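Local coordinates for protein putidaredoxin reductase (Pseudomonas putida, PDB 1Q1R) that is an FAD-containing reductase that probably passes electrons from NADH to the iron-sulfur protein putidaredoxin, thereby supplying the cytochrome P450cam monooxygenase, at residues K56-A59 / E60-Y63; V267-E270 / H271-S275; V297-S301 / V302-L306. One frame throughout, in Å; residues are numbered along the deposited sequence.

All three contacts are local, between residues close in sequence within the pyridine nucleotide-disulphide oxidoreductase part of the chain: two turns and one helix start. Interaction 1 lies at the surface, in the loop between strand 31-35 and helix 67-72, where serine and threonine hydroxyls, a carboxylate and water do the binding. Interaction 2 is partly buried: an asparagine locks its turn, while Ile268 and Met272 face inward. Interaction 3 is buried, where strand 295-298 gives way to helix 302-316, and it touches FAD directly. Interactions 2 and 3 share that helix, since Met272 packs on it; their centres are 15 Å apart, whereas those of interactions 1 and 2 are 35 Å apart.

Interaction 1: K56-A59 / E60-Y63; sequences KATA and ESLY
Thr58 and Ser61 grip each other through hydroxyl and backbone groups at the start of a short helical turn. The Ser61 hydroxyl donates to the Thr58 carbonyl, OG to O 2.7 Å, arriving 20° out of the carbonyl plane. In return the Ser61 amide reaches the threonine hydroxyl, N to OG1 3.1 Å, while its bond to Thr58 O is weak. The amide-to-OG1 bond, spanning three residues, resembles the ST motif of a helix N-terminus. Thr58 OG1 sits between its own backbone N and carbonyl carbon (chi1 67°), which turns the oxygen towards the amides that follow. Both residues suit the site because a short side chain ending in a hydroxyl can reach back to the main chain.

One residue on, the Leu62 amide bonds to the Ala59 carbonyl, N to O 3.0 Å, and so continues the turn. A water adds a bridge on the outer side, 2.6 Å from Thr58 OG1 and donating to Glu60 OE1 at 2.8 Å.

Van der Waals contacts are fewer: Leu62 CB rests 3.3 Å from Ala59 O, and its side chain goes on to pack against Pro47 and Tyr52. The Tyr63 ring lays one face over Glu60 CA and touches Ile41.

The chemistry implies a turn fixed chiefly by polar groups, hydroxyls and water serving its solvent side, with buried Leu62 as its main apolar attachment.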
loop_
_atom_site.group_PDB
_atom_site.type_symbol
_atom_site.label_atom_id
_atom_site.label_comp_id
_atom_site.label_asym_id
_atom_site.label_seq_id
_atom_site.Cartn_x
_atom_site.Cartn_y
_atom_site.Cartn_z
ATOM N N LYS A 56 20.486 -2.014 -4.757
ATOM C CA LYS A 56 20.862 -3.302 -5.322
ATOM C C LYS A 56 20.060 -3.731 -6.541
ATOM O O LYS A 56 20.294 -4.804 -7.091
ATOM C CB LYS A 56 20.778 -4.381 -4.241
ATOM C CG LYS A 56 21.739 -4.154 -3.086
ATOM C CD LYS A 56 21.527 -5.171 -1.981
ATOM C CE LYS A 56 22.474 -4.920 -0.814
ATOM N NZ LYS A 56 23.905 -5.074 -1.215
ATOM N N ALA A 57 19.107 -2.905 -6.956
ATOM C CA ALA A 57 18.307 -3.215 -8.137
ATOM C C ALA A 57 18.484 -2.057 -9.116
ATOM O O ALA A 57 18.700 -0.916 -8.700
ATOM C CB ALA A 57 16.834 -3.378 -7.757
ATOM N N THR A 58 18.404 -2.345 -10.412
ATOM C CA THR A 58 18.574 -1.303 -11.421
ATOM C C THR A 58 17.286 -0.511 -11.622
ATOM O O THR A 58 16.195 -0.969 -11.270
ATOM C CB THR A 58 18.996 -1.900 -12.775
ATOM O OG1 THR A 58 17.921 -2.681 -13.308
ATOM C CG2 THR A 58 20.235 -2.775 -12.603
ATOM N N ALA A 59 17.410 0.682 -12.187
ATOM C CA ALA A 59 16.232 1.512 -12.406
ATOM C C ALA A 59 15.358 0.821 -13.435
ATOM O O ALA A 59 14.132 0.890 -13.376
ATOM C CB ALA A 59 16.642 2.888 -12.895
ATOM N N GLU A 60 16.011 0.144 -14.374
ATOM C CA GLU A 60 15.326 -0.576 -15.439
ATOM C C GLU A 60 14.388 -1.654 -14.877
ATOM O O GLU A 60 13.274 -1.834 -15.368
ATOM C CB GLU A 60 16.376 -1.210 -16.356
ATOM C CG GLU A 60 15.840 -1.931 -17.565
ATOM C CD GLU A 60 16.965 -2.463 -18.438
ATOM O OE1 GLU A 60 17.682 -3.390 -17.999
ATOM O OE2 GLU A 60 17.140 -1.943 -19.554
ATOM N N SER A 61 14.836 -2.355 -13.840
ATOM C CA SER A 61 14.035 -3.412 -13.237
ATOM C C SER A 61 12.741 -2.887 -12.606
ATOM O O SER A 61 11.815 -3.657 -12.352
ATOM C CB SER A 61 14.859 -4.173 -12.187
ATOM O OG SER A 61 15.103 -3.392 -11.035
ATOM N N LEU A 62 12.665 -1.579 -12.374
ATOM C CA LEU A 62 11.470 -0.991 -11.767
ATOM C C LEU A 62 10.266 -0.807 -12.703
ATOM O O LEU A 62 9.134 -0.723 -12.235
ATOM C CB LEU A 62 11.805 0.366 -11.142
ATOM C CG LEU A 62 12.846 0.452 -10.024
ATOM C CD1 LEU A 62 13.019 1.918 -9.630
ATOM C CD2 LEU A 62 12.420 -0.378 -8.829
ATOM N N TYR A 63 10.502 -0.729 -14.010
ATOM C CA TYR A 63 9.411 -0.529 -14.966
ATOM C C TYR A 63 8.288 -1.553 -14.813
ATOM O O TYR A 63 8.542 -2.758 -14.720
ATOM C CB TYR A 63 9.937 -0.598 -16.407
ATOM C CG TYR A 63 10.997 0.423 -16.772
ATOM C CD1 TYR A 63 11.816 0.227 -17.888
ATOM C CD2 TYR A 63 11.181 1.586 -16.020
ATOM C CE1 TYR A 63 12.794 1.160 -18.248
ATOM C CE2 TYR A 63 12.159 2.530 -16.371
ATOM C CZ TYR A 63 12.960 2.308 -17.485
ATOM O OH TYR A 63 13.931 3.228 -17.836
HETATM O O HOH W 1 18.735 -4.030 -15.435
#

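Interaction 2: V267-E270 / H271-S275; sequences VINE and HMQTS
Asn269 fastens this turn through its side-chain oxygen, which accepts two backbone amides at once. His271 N reaches Asn269 OD1 at 2.7 Å, and Gln273 N reaches the same OD1 at 3.1 Å; the two donors come from opposite faces of the amide plane, so the oxygen is pinned between them. CG of Asn269 lies between its backbone N and carbonyl carbon (chi1 60°), which swings the amide in across the turn. Asparagine suits the place because its chain is short and its carbonyl oxygen accepts more than one N-H.

The backbone of Asn269 is equally engaged. Its amide donates to Gln273 O at 2.8 Å, in the carbonyl plane, and its carbonyl accepts from Met272 N at 2.7 Å. Beyond the turn, weaker C-H contacts draw the arms together, including Thr274 CA to Val267 O at 3.4 Å. A water donates to Val267 O and holds Ser275 N weakly, while the Thr274 hydroxyl bonds to Ile279 O and Asp276 N.

The apolar side is built by Ile268 and Met272, which run side by side, their ends meeting at CD1 and CE, 3.7 Å apart. The flexible methionine, bent along its length, continues onto helix 302-316, touching Gln308 and Ile312, and Ile268 packs on Ala281 and Phe288. At the outer end the Glu270 chain, bent at chi2, crosses His271 at a slant, its carboxylate plane 65° from the ring and its CG 3.2 Å from His271 ND1.

Asn269 to Met272 form a type I turn. With Met272 in the left-handed conformation (phi 70°) and Asn269 N bonded to Gln273 O, the bonding matches a G1 beta bulge, reinforced by an Asx turn at Asn269.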
loop_
_atom_site.group_PDB
_atom_site.type_symbol
_atom_site.label_atom_id
_atom_site.label_comp_id
_atom_site.label_asym_id
_atom_site.label_seq_id
_atom_site.Cartn_x
_atom_site.Cartn_y
_atom_site.Cartn_z
ATOM N N VAL A 267 -15.926 6.269 -3.453
ATOM C CA VAL A 267 -16.899 5.190 -3.320
ATOM C C VAL A 267 -17.269 4.534 -4.646
ATOM O O VAL A 267 -17.616 5.210 -5.612
ATOM C CB VAL A 267 -18.191 5.705 -2.637
ATOM C CG1 VAL A 267 -19.221 4.585 -2.539
ATOM C CG2 VAL A 267 -17.860 6.248 -1.253
ATOM N N ILE A 268 -17.179 3.208 -4.689
ATOM C CA ILE A 268 -17.522 2.450 -5.885
ATOM C C ILE A 268 -18.411 1.270 -5.502
ATOM O O ILE A 268 -18.365 0.795 -4.362
ATOM C CB ILE A 268 -16.265 1.905 -6.599
ATOM C CG1 ILE A 268 -15.500 0.952 -5.678
ATOM C CG2 ILE A 268 -15.374 3.056 -7.015
ATOM C CD1 ILE A 268 -14.422 0.159 -6.386
ATOM N N ASN A 269 -19.215 0.795 -6.450
ATOM C CA ASN A 269 -20.104 -0.331 -6.183
ATOM C C ASN A 269 -19.513 -1.661 -6.634
ATOM O O ASN A 269 -18.370 -1.723 -7.089
ATOM C CB ASN A 269 -21.475 -0.124 -6.845
ATOM C CG ASN A 269 -21.390 0.013 -8.350
ATOM O OD1 ASN A 269 -20.528 -0.577 -8.995
ATOM N ND2 ASN A 269 -22.313 0.781 -8.925
ATOM N N GLU A 270 -20.304 -2.723 -6.508
ATOM C CA GLU A 270 -19.856 -4.056 -6.881
ATOM C C GLU A 270 -19.364 -4.127 -8.320
ATOM O O GLU A 270 -18.629 -5.042 -8.681
ATOM C CB GLU A 270 -20.974 -5.086 -6.651
ATOM C CG GLU A 270 -22.250 -4.861 -7.457
ATOM C CD GLU A 270 -23.113 -3.717 -6.935
ATOM O OE1 GLU A 270 -24.180 -3.462 -7.535
ATOM O OE2 GLU A 270 -22.735 -3.075 -5.928
ATOM N N HIS A 271 -19.764 -3.162 -9.141
ATOM C CA HIS A 271 -19.327 -3.144 -10.533
ATOM C C HIS A 271 -18.200 -2.142 -10.776
ATOM O O HIS A 271 -17.930 -1.765 -11.917
ATOM C CB HIS A 271 -20.499 -2.845 -11.463
ATOM C CG HIS A 271 -21.568 -3.889 -11.431
ATOM N ND1 HIS A 271 -22.564 -3.906 -10.479
ATOM C CD2 HIS A 271 -21.767 -4.982 -12.206
ATOM C CE1 HIS A 271 -23.332 -4.965 -10.669
ATOM N NE2 HIS A 271 -22.870 -5.634 -11.710
ATOM N N MET A 272 -17.551 -1.723 -9.690
ATOM C CA MET A 272 -16.434 -0.784 -9.749
ATOM C C MET A 272 -16.852 0.635 -10.131
ATOM O O MET A 272 -16.010 1.531 -10.218
ATOM C CB MET A 272 -15.372 -1.285 -10.737
ATOM C CG MET A 272 -14.868 -2.710 -10.476
ATOM S SD MET A 272 -14.346 -2.997 -8.765
ATOM C CE MET A 272 -12.745 -2.156 -8.739
ATOM N N GLN A 273 -18.150 0.836 -10.343
ATOM C CA GLN A 273 -18.676 2.145 -10.728
ATOM C C GLN A 273 -18.826 3.114 -9.563
ATOM O O GLN A 273 -19.133 2.714 -8.442
ATOM C CB GLN A 273 -20.044 1.985 -11.394
ATOM C CG GLN A 273 -20.070 1.046 -12.583
ATOM C CD GLN A 273 -21.483 0.797 -13.082
ATOM O OE1 GLN A 273 -22.170 1.719 -13.517
ATOM N NE2 GLN A 273 -21.922 -0.452 -13.013
ATOM N N THR A 274 -18.612 4.398 -9.838
ATOM C CA THR A 274 -18.766 5.436 -8.824
ATOM C C THR A 274 -20.221 5.891 -8.918
ATOM O O THR A 274 -21.040 5.223 -9.547
ATOM C CB THR A 274 -17.871 6.653 -9.116
ATOM O OG1 THR A 274 -18.303 7.272 -10.334
ATOM C CG2 THR A 274 -16.417 6.228 -9.263
ATOM N N SER A 275 -20.541 7.028 -8.310
ATOM C CA SER A 275 -21.903 7.553 -8.359
ATOM C C SER A 275 -22.313 7.710 -9.819
ATOM O O SER A 275 -23.500 7.696 -10.152
ATOM C CB SER A 275 -21.971 8.914 -7.666
ATOM O OG SER A 275 -21.421 8.850 -6.362
HETATM O O HOH W 2 -18.473 7.703 -5.814
#

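Interaction 3: V297-S301 / V302-L306; sequences VRIES and VPNAL. With FAD (flavin-adenine dinucleotide), chain C.
Ser301 is the N-cap of helix 302-316, its hydroxyl accepting the amide of Asn304 at the point where the chain arriving from strand 295-298 turns into the helix beside FAD. The capping bond, Asn304 N to Ser301 OG, is 2.9 Å long. It forms because OG lies between the serine's own N and carbonyl carbon (chi1 81°), a setting that turns the hydroxyl to the first helical turn. Ser301 O meanwhile begins the helical bonding, accepting Ala305 N at 3.1 Å. An alanine here has no OG, and the Asn304 amide, left without its capping acceptor, would probably let the helix start beside the flavin fray.

Asn304 extends its CG opposite the backbone N (chi1 -180°), carrying the amide back across Ile299, whose CB lies 3.6 Å from Asn304 CG. The amide nitrogen, ND2, is held by Gln308 OE1. Earlier in the chain, Arg298 and Glu300 point away from the helix and pair with each other: NH1 meets OE2 at 2.7 Å, on the anti lone pair, while NE bonds to Asn264 O.

Pro303 suits the first turn, where a residue needs no amide donor, and it packs on Trp328 and Trp330. Val302 applies CG2 to the face of the flavin pyrimidine, 3.7 Å from FAD N1. Because the helix begins with its N-terminus towards FAD O2, it would probably stabilise negative charge there; Val302 N donates to FAD O2 at 2.8 Å, with an N-H...O angle of 167°.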
loop_
_atom_site.group_PDB
_atom_site.type_symbol
_atom_site.label_atom_id
_atom_site.label_comp_id
_atom_site.label_asym_id
_atom_site.label_seq_id
_atom_site.Cartn_x
_atom_site.Cartn_y
_atom_site.Cartn_z
ATOM N N VAL A 297 -14.403 -0.656 2.928
ATOM C CA VAL A 297 -12.985 -0.504 3.234
ATOM C C VAL A 297 -12.250 0.122 2.056
ATOM O O VAL A 297 -12.777 0.181 0.949
ATOM C CB VAL A 297 -12.333 -1.875 3.511
ATOM C CG1 VAL A 297 -13.085 -2.606 4.612
ATOM C CG2 VAL A 297 -12.324 -2.710 2.235
ATOM N N ARG A 298 -11.037 0.605 2.316
ATOM C CA ARG A 298 -10.178 1.170 1.277
ATOM C C ARG A 298 -8.824 0.515 1.539
ATOM O O ARG A 298 -8.248 0.669 2.615
ATOM C CB ARG A 298 -10.057 2.698 1.385
ATOM C CG ARG A 298 -9.193 3.299 0.251
ATOM C CD ARG A 298 -9.263 4.820 0.194
ATOM N NE ARG A 298 -8.745 5.428 1.413
ATOM C CZ ARG A 298 -7.461 5.454 1.746
ATOM N NH1 ARG A 298 -6.554 4.908 0.945
ATOM N NH2 ARG A 298 -7.087 6.010 2.888
ATOM N N ILE A 299 -8.318 -0.225 0.564
ATOM C CA ILE A 299 -7.060 -0.929 0.759
ATOM C C ILE A 299 -5.909 -0.390 -0.073
ATOM O O ILE A 299 -6.059 -0.110 -1.258
ATOM C CB ILE A 299 -7.246 -2.440 0.472
ATOM C CG1 ILE A 299 -8.328 -2.999 1.402
ATOM C CG2 ILE A 299 -5.931 -3.191 0.675
ATOM C CD1 ILE A 299 -8.520 -4.489 1.298
ATOM N N GLU A 300 -4.753 -0.257 0.568
ATOM C CA GLU A 300 -3.549 0.238 -0.086
ATOM C C GLU A 300 -2.549 -0.909 -0.223
ATOM O O GLU A 300 -1.724 -1.117 0.659
ATOM C CB GLU A 300 -2.933 1.371 0.754
ATOM C CG GLU A 300 -3.771 2.650 0.798
ATOM C CD GLU A 300 -3.386 3.584 1.947
ATOM O OE1 GLU A 300 -2.297 3.414 2.537
ATOM O OE2 GLU A 300 -4.176 4.498 2.255
ATOM N N SER A 301 -2.627 -1.661 -1.319
ATOM C CA SER A 301 -1.699 -2.769 -1.523
ATOM C C SER A 301 -1.590 -3.142 -2.993
ATOM O O SER A 301 -2.450 -2.794 -3.807
ATOM C CB SER A 301 -2.158 -4.011 -0.747
ATOM O OG SER A 301 -3.168 -4.706 -1.469
ATOM N N VAL A 302 -0.529 -3.865 -3.330
ATOM C CA VAL A 302 -0.334 -4.308 -4.699
ATOM C C VAL A 302 -1.409 -5.334 -5.054
ATOM O O VAL A 302 -2.078 -5.213 -6.078
ATOM C CB VAL A 302 1.070 -4.932 -4.892
ATOM C CG1 VAL A 302 1.114 -5.740 -6.190
ATOM C CG2 VAL A 302 2.122 -3.827 -4.929
ATOM N N PRO A 303 -1.604 -6.352 -4.201
ATOM C CA PRO A 303 -2.633 -7.345 -4.532
ATOM C C PRO A 303 -4.000 -6.702 -4.759
ATOM O O PRO A 303 -4.730 -7.086 -5.675
ATOM C CB PRO A 303 -2.615 -8.277 -3.320
ATOM C CG PRO A 303 -1.162 -8.223 -2.897
ATOM C CD PRO A 303 -0.880 -6.733 -2.975
ATOM N N ASN A 304 -4.336 -5.713 -3.939
ATOM C CA ASN A 304 -5.620 -5.039 -4.079
ATOM C C ASN A 304 -5.725 -4.327 -5.427
ATOM O O ASN A 304 -6.754 -4.406 -6.104
ATOM C CB ASN A 304 -5.824 -4.040 -2.939
ATOM C CG ASN A 304 -7.151 -3.311 -3.039
ATOM O OD1 ASN A 304 -7.193 -2.092 -3.239
ATOM N ND2 ASN A 304 -8.245 -4.055 -2.910
ATOM N N ALA A 305 -4.659 -3.641 -5.825
ATOM C CA ALA A 305 -4.664 -2.929 -7.098
ATOM C C ALA A 305 -4.808 -3.907 -8.257
ATOM O O ALA A 305 -5.553 -3.655 -9.204
ATOM C CB ALA A 305 -3.377 -2.116 -7.258
ATOM N N LEU A 306 -4.092 -5.025 -8.184
ATOM C CA LEU A 306 -4.154 -6.023 -9.245
ATOM C C LEU A 306 -5.564 -6.609 -9.359
ATOM O O LEU A 306 -6.137 -6.663 -10.449
ATOM C CB LEU A 306 -3.137 -7.137 -8.980
ATOM C CG LEU A 306 -1.663 -6.706 -8.975
ATOM C CD1 LEU A 306 -0.762 -7.883 -8.590
ATOM C CD2 LEU A 306 -1.290 -6.181 -10.350
HETATM P PA FAD C . -0.457 5.413 -7.000
HETATM O O1A FAD C . -0.425 6.551 -6.051
HETATM O O2A FAD C . 0.723 4.521 -7.075
HETATM O O5B FAD C . -0.757 5.958 -8.476
HETATM C C5B FAD C . -1.661 7.044 -8.712
HETATM C C4B FAD C . -1.032 7.997 -9.743
HETATM O O4B FAD C . -2.065 8.890 -10.293
HETATM C C3B FAD C . 0.007 8.915 -9.080
HETATM O O3B FAD C . 1.097 9.124 -9.989
HETATM C C2B FAD C . -0.746 10.209 -8.897
HETATM O O2B FAD C . 0.160 11.316 -8.885
HETATM C C1B FAD C . -1.587 10.246 -10.157
HETATM N N9A FAD C . -2.692 11.243 -10.124
HETATM C C8A FAD C . -3.519 11.501 -9.095
HETATM N N7A FAD C . -4.363 12.479 -9.447
HETATM C C5A FAD C . -4.073 12.837 -10.695
HETATM C C6A FAD C . -4.597 13.787 -11.574
HETATM N N6A FAD C . -5.602 14.573 -11.194
HETATM N N1A FAD C . -4.065 13.907 -12.817
HETATM C C2A FAD C . -3.046 13.130 -13.209
HETATM N N3A FAD C . -2.527 12.215 -12.378
HETATM C C4A FAD C . -3.021 12.052 -11.126
HETATM N N1 FAD C . 2.043 -2.825 -1.373
HETATM C C2 FAD C . 2.179 -4.202 -1.156
HETATM O O2 FAD C . 1.231 -4.955 -1.374
HETATM N N3 FAD C . 3.408 -4.712 -0.701
HETATM C C4 FAD C . 4.498 -3.840 -0.472
HETATM O O4 FAD C . 5.579 -4.306 -0.118
HETATM C C4X FAD C . 4.357 -2.459 -0.688
HETATM N N5 FAD C . 5.416 -1.615 -0.521
HETATM C C5X FAD C . 5.335 -0.280 -0.792
HETATM C C6 FAD C . 6.463 0.551 -0.632
HETATM C C7 FAD C . 6.385 1.929 -0.936
HETATM C C7M FAD C . 7.623 2.821 -0.720
HETATM C C8 FAD C . 5.167 2.478 -1.413
HETATM C C8M FAD C . 5.051 3.966 -1.779
HETATM C C9 FAD C . 4.043 1.649 -1.570
HETATM C C9A FAD C . 4.120 0.273 -1.261
HETATM N N10 FAD C . 2.998 -0.583 -1.429
HETATM C C10 FAD C . 3.126 -1.959 -1.144
HETATM C "C1'" FAD C . 1.687 -0.034 -1.891
HETATM C "C2'" FAD C . 1.465 -0.341 -3.374
HETATM O "O2'" FAD C . 2.638 0.025 -4.108
HETATM C "C3'" FAD C . 0.243 0.421 -3.919
HETATM O "O3'" FAD C . -0.898 0.120 -3.104
HETATM C "C4'" FAD C . -0.041 0.023 -5.373
HETATM O "O4'" FAD C . 1.101 0.317 -6.181
HETATM C "C5'" FAD C . -1.260 0.763 -5.952
HETATM O "O5'" FAD C . -0.996 2.158 -6.176
HETATM P P FAD C . -2.048 3.015 -7.055
HETATM O O1P FAD C . -1.719 2.823 -8.483
HETATM O O2P FAD C . -3.411 2.656 -6.603
HETATM O O3P FAD C . -1.775 4.551 -6.607
#